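Local coordinates for protein phage integrase/site-specific recombinase (Haloarcula marismortui, PDB 3NRW) that probably binds DNA during site-specific recombination and integration, the chain here being the N-terminal, core-binding part of the recombinase, at residues D23-D26 / A27-K30; D14-L17 / A18-T22. All blocks are in the same frame, centred on the assembly; numbering follows the deposited sequence.

How the contacts relate
From the N terminus the chain first runs along helix 9-20, whose last turns form contact 2. It then leaves the helix through Gln-21 and Thr-22 and enters contact 1, where residues 23-26 lead into the first turn of helix 26-45. Each contact is local to one continuous stretch, so neither closes a long loop; they follow in series without enclosing or crossing one another, and trace the connection between two successive helices of the core-binding domain. Ile-29 joins them: its CD1 lies 3.6 Å from Arg-20 O, and its CG1 is 3.7 Å from NE2 of Gln-21. The start of the second helix thus packs against the end of the first.

Contact 1 (D23-D26 / A27-K30)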
loop_
_atom_site.group_PDB
_atom_site.type_symbol
_atom_site.label_atom_id
_atom_site.label_comp_id
_atom_site.label_asym_id
_atom_site.label_seq_id
_atom_site.Cartn_x
_atom_site.Cartn_y
_atom_site.Cartn_z
ATOM N N ASP A 23 8.358 1.389 15.999
ATOM C CA ASP A 23 7.598 2.450 16.654
ATOM C C ASP A 23 6.091 2.211 16.626
ATOM O O ASP A 23 5.302 3.157 16.703
ATOM C CB ASP A 23 7.917 3.802 16.008
ATOM C CG ASP A 23 7.781 3.776 14.495
ATOM O OD1 ASP A 23 6.710 3.373 13.993
ATOM O OD2 ASP A 23 8.748 4.165 13.806
ATOM N N ALA A 24 5.693 0.948 16.520
ATOM C CA ALA A 24 4.278 0.594 16.484
ATOM C C ALA A 24 4.000 -0.653 17.315
ATOM O O ALA A 24 4.824 -1.564 17.377
ATOM C CB ALA A 24 3.834 0.367 15.043
ATOM N N ALA A 25 2.835 -0.684 17.956
ATOM C CA ALA A 25 2.439 -1.825 18.774
ATOM C C ALA A 25 2.162 -3.018 17.862
ATOM O O ALA A 25 1.941 -2.845 16.663
ATOM C CB ALA A 25 1.191 -1.479 19.582
ATOM N N ASP A 26 2.177 -4.219 18.436
ATOM C CA ASP A 26 1.927 -5.457 17.692
ATOM C C ASP A 26 0.595 -5.416 16.953
ATOM O O ASP A 26 0.483 -5.903 15.826
ATOM C CB ASP A 26 1.907 -6.664 18.635
ATOM C CG ASP A 26 3.284 -7.054 19.140
ATOM O OD1 ASP A 26 3.357 -8.000 19.951
ATOM O OD2 ASP A 26 4.288 -6.430 18.730
ATOM N N ALA A 27 -0.421 -4.852 17.600
ATOM C CA ALA A 27 -1.746 -4.768 16.996
ATOM C C ALA A 27 -1.747 -3.859 15.773
ATOM O O ALA A 27 -2.447 -4.129 14.800
ATOM C CB ALA A 27 -2.762 -4.275 18.018
ATOM N N SER A 28 -0.969 -2.782 15.820
ATOM C CA SER A 28 -0.910 -1.867 14.686
ATOM C C SER A 28 -0.260 -2.565 13.494
ATOM O O SER A 28 -0.713 -2.423 12.358
ATOM C CB SER A 28 -0.123 -0.608 15.052
ATOM O OG SER A 28 -0.828 0.159 16.016
ATOM N N ILE A 29 0.799 -3.324 13.762
ATOM C CA ILE A 29 1.498 -4.055 12.711
ATOM C C ILE A 29 0.532 -5.038 12.062
ATOM O O ILE A 29 0.493 -5.160 10.838
ATOM C CB ILE A 29 2.706 -4.847 13.268
ATOM C CG1 ILE A 29 3.735 -3.886 13.876
ATOM C CG2 ILE A 29 3.328 -5.692 12.164
ATOM C CD1 ILE A 29 4.268 -2.831 12.926
ATOM N N LYS A 30 -0.243 -5.747 12.877
ATOM C CA LYS A 30 -1.205 -6.693 12.329
ATOM C C LYS A 30 -2.220 -5.956 11.467
ATOM O O LYS A 30 -2.565 -6.419 10.381
ATOM C CB LYS A 30 -1.918 -7.463 13.449
ATOM C CG LYS A 30 -1.060 -8.567 14.064
ATOM C CD LYS A 30 -1.803 -9.328 15.146
ATOM C CE LYS A 30 -0.959 -10.470 15.686
ATOM N NZ LYS A 30 -1.633 -11.186 16.807
HETATM O O HOH W 1 1.111 1.632 17.339
#
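Ile-29 folds back over the start of its own helix, and its side chain meets a different part of the 23-26 segment at almost every atom. CB sits beside the peptide oxygens of the first turn, 3.5 Å from Asp-26 O. With chi1 at -62°, CG1 stands beside the backbone N and comes 3.5 Å from Ala-25 O. A chi2 of -58° then turns the tip, CD1, to the methyl of Ala-24, with 3.9 Å between CD1 and Ala-24 CB. Ala-24 and Ile-29 flank the N-cap, Ala-25, in the spacing of a hydrophobic staple, N' against N4; a branched aliphatic chain suits the buried end of this pair, and the partly exposed Ala-24 offers its methyl at the other.

In the backbone of the same turn, Ala-25 O accepts the N-H of Ile-29 in its carbonyl plane (3.2 Å between N and O, N-H...O 161°) and a weak, bent bond from Ser-28 N. Lys-30 N closes the next turn onto Asp-26 O at 3.0 Å. Alanine at the N-cap has no side-chain acceptor for the first amides. Ser-28, at N3, instead turns its hydroxyl back toward the N-cap through a water, which accepts from Ala-25 N and lies 2.8 Å from Ser-28 OG; this recalls the returning half of a capping box, with the water inserted. Asp-26 suits the first turn, since a carboxylate there would be favoured by the helix dipole. The extended Lys-30 lays CG 3.5 Å from Asp-26 O, but its ammonium does not meet the carboxylate.

The contact lies at the surface, with Ile-29 as its buried residue, where the loop after helix 9-20 runs into helix 26-45, and Asp-26 and Ile-29 both rest on Gln-21 of that loop.

Contact 2 (D14-L17 / A18-T22); sequences DRYL and AHRQT
Arg-20 N donates to Tyr-16 O at 2.9 Å, almost in line with the carbonyl bond, and makes a second, weak bond to Leu-17 O, so the amide is shared between two carbonyls near the C-terminal end of helix 9-20. Ordinary helical bonds precede it, from Ala-18 N to Asp-14 O and from His-19 N to Arg-15 O.

Tyr-16 and Arg-20 also meet through their side chains. Tyr-16 has CG anti to its amide N (chi1 178°), which swings the ring forward along the helix until it lies alongside Arg-20. There CG of the arginine stands over one face, 3.9 Å from the ring centroid and displaced toward the rim, 3.6 Å from both CE1 and CZ of Tyr-16; this is a CH-pi contact. Beyond it the arginine bends at chi2 and chi3, and its guanidinium plane lies only 25° from that of the ring. Arginine suits the place because its methylene chain can pack on an aromatic face while its charged end goes on to a long, weak ion pair with Asp-23.

His-19 puts its CB 3.3 Å from Arg-15 O; its ring leads away from this turn and stacks on Tyr-89, whereas the ring of Tyr-16 meets Trp-86, both on helix 73-92. Leu-17 turns to the other neighbour, packing on Phe-32 and Arg-33 of helix 26-45; its apolar, buried branches suit the interface between the two helices.

An i, i+4 aromatic-arginine CH-pi pair thus lies near the end of a helix that packs against two others within the all-helical core-binding domain.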
loop_
_atom_site.group_PDB
_atom_site.type_symbol
_atom_site.label_atom_id
_atom_site.label_comp_id
_atom_site.label_asym_id
_atom_site.label_seq_id
_atom_site.Cartn_x
_atom_site.Cartn_y
_atom_site.Cartn_z
ATOM N N ASP A 14 6.563 -6.603 3.214
ATOM C CA ASP A 14 7.364 -7.142 4.319
ATOM C C ASP A 14 8.351 -6.099 4.846
ATOM O O ASP A 14 8.555 -5.980 6.056
ATOM C CB ASP A 14 8.181 -8.378 3.896
ATOM C CG ASP A 14 7.321 -9.571 3.487
ATOM O OD1 ASP A 14 6.147 -9.660 3.903
ATOM O OD2 ASP A 14 7.846 -10.439 2.757
ATOM N N ARG A 15 8.971 -5.356 3.937
ATOM C CA ARG A 15 9.951 -4.346 4.324
ATOM C C ARG A 15 9.319 -3.269 5.192
ATOM O O ARG A 15 9.889 -2.854 6.201
ATOM C CB ARG A 15 10.574 -3.706 3.083
ATOM C CG ARG A 15 11.915 -3.040 3.346
ATOM C CD ARG A 15 12.402 -2.316 2.109
ATOM N NE ARG A 15 13.731 -1.733 2.276
ATOM C CZ ARG A 15 14.869 -2.375 2.036
ATOM N NH1 ARG A 15 14.856 -3.635 1.619
ATOM N NH2 ARG A 15 16.026 -1.747 2.189
ATOM N N TYR A 16 8.132 -2.824 4.794
ATOM C CA TYR A 16 7.412 -1.797 5.526
ATOM C C TYR A 16 7.039 -2.264 6.935
ATOM O O TYR A 16 7.249 -1.540 7.913
ATOM C CB TYR A 16 6.151 -1.398 4.746
ATOM C CG TYR A 16 5.296 -0.366 5.444
ATOM C CD1 TYR A 16 5.784 0.918 5.702
ATOM C CD2 TYR A 16 4.000 -0.676 5.862
ATOM C CE1 TYR A 16 5.001 1.868 6.362
ATOM C CE2 TYR A 16 3.212 0.268 6.522
ATOM C CZ TYR A 16 3.720 1.533 6.769
ATOM O OH TYR A 16 2.956 2.461 7.441
ATOM N N LEU A 17 6.502 -3.474 7.050
ATOM C CA LEU A 17 6.106 -3.986 8.365
ATOM C C LEU A 17 7.303 -4.089 9.312
ATOM O O LEU A 17 7.197 -3.748 10.491
ATOM C CB LEU A 17 5.425 -5.351 8.228
ATOM C CG LEU A 17 4.149 -5.361 7.379
ATOM C CD1 LEU A 17 3.557 -6.757 7.406
ATOM C CD2 LEU A 17 3.139 -4.339 7.901
ATOM N N ALA A 18 8.438 -4.548 8.793
ATOM C CA ALA A 18 9.648 -4.668 9.603
ATOM C C ALA A 18 10.101 -3.276 10.032
ATOM O O ALA A 18 10.540 -3.070 11.168
ATOM C CB ALA A 18 10.752 -5.356 8.800
ATOM N N HIS A 19 9.993 -2.325 9.107
ATOM C CA HIS A 19 10.376 -0.939 9.354
ATOM C C HIS A 19 9.525 -0.280 10.436
ATOM O O HIS A 19 10.022 0.535 11.217
ATOM C CB HIS A 19 10.287 -0.130 8.052
ATOM C CG HIS A 19 10.278 1.353 8.256
ATOM N ND1 HIS A 19 9.114 2.094 8.257
ATOM C CD2 HIS A 19 11.283 2.230 8.480
ATOM C CE1 HIS A 19 9.407 3.367 8.471
ATOM N NE2 HIS A 19 10.717 3.474 8.610
ATOM N N ARG A 20 8.243 -0.628 10.476
ATOM C CA ARG A 20 7.323 -0.070 11.466
ATOM C C ARG A 20 7.388 -0.870 12.764
ATOM O O ARG A 20 6.878 -0.440 13.801
ATOM C CB ARG A 20 5.890 -0.086 10.926
ATOM C CG ARG A 20 5.628 0.923 9.814
ATOM C CD ARG A 20 5.665 2.347 10.350
ATOM N NE ARG A 20 4.692 2.537 11.424
ATOM C CZ ARG A 20 4.420 3.704 11.996
ATOM N NH1 ARG A 20 5.049 4.801 11.599
ATOM N NH2 ARG A 20 3.521 3.773 12.968
ATOM N N GLN A 21 8.026 -2.034 12.694
ATOM C CA GLN A 21 8.170 -2.923 13.842
ATOM C C GLN A 21 9.080 -2.304 14.903
ATOM O O GLN A 21 9.632 -3.016 15.742
ATOM C CB GLN A 21 8.765 -4.258 13.387
ATOM C CG GLN A 21 8.568 -5.411 14.358
ATOM C CD GLN A 21 7.242 -6.114 14.156
ATOM O OE1 GLN A 21 6.988 -6.686 13.095
ATOM N NE2 GLN A 21 6.386 -6.075 15.171
ATOM N N THR A 22 9.240 -0.985 14.866
ATOM C CA THR A 22 10.096 -0.305 15.832
ATOM C C THR A 22 9.371 0.786 16.613
ATOM O O THR A 22 9.729 1.079 17.753
ATOM C CB THR A 22 11.325 0.323 15.144
ATOM O OG1 THR A 22 12.129 0.995 16.122
ATOM C CG2 THR A 22 10.890 1.321 14.082
#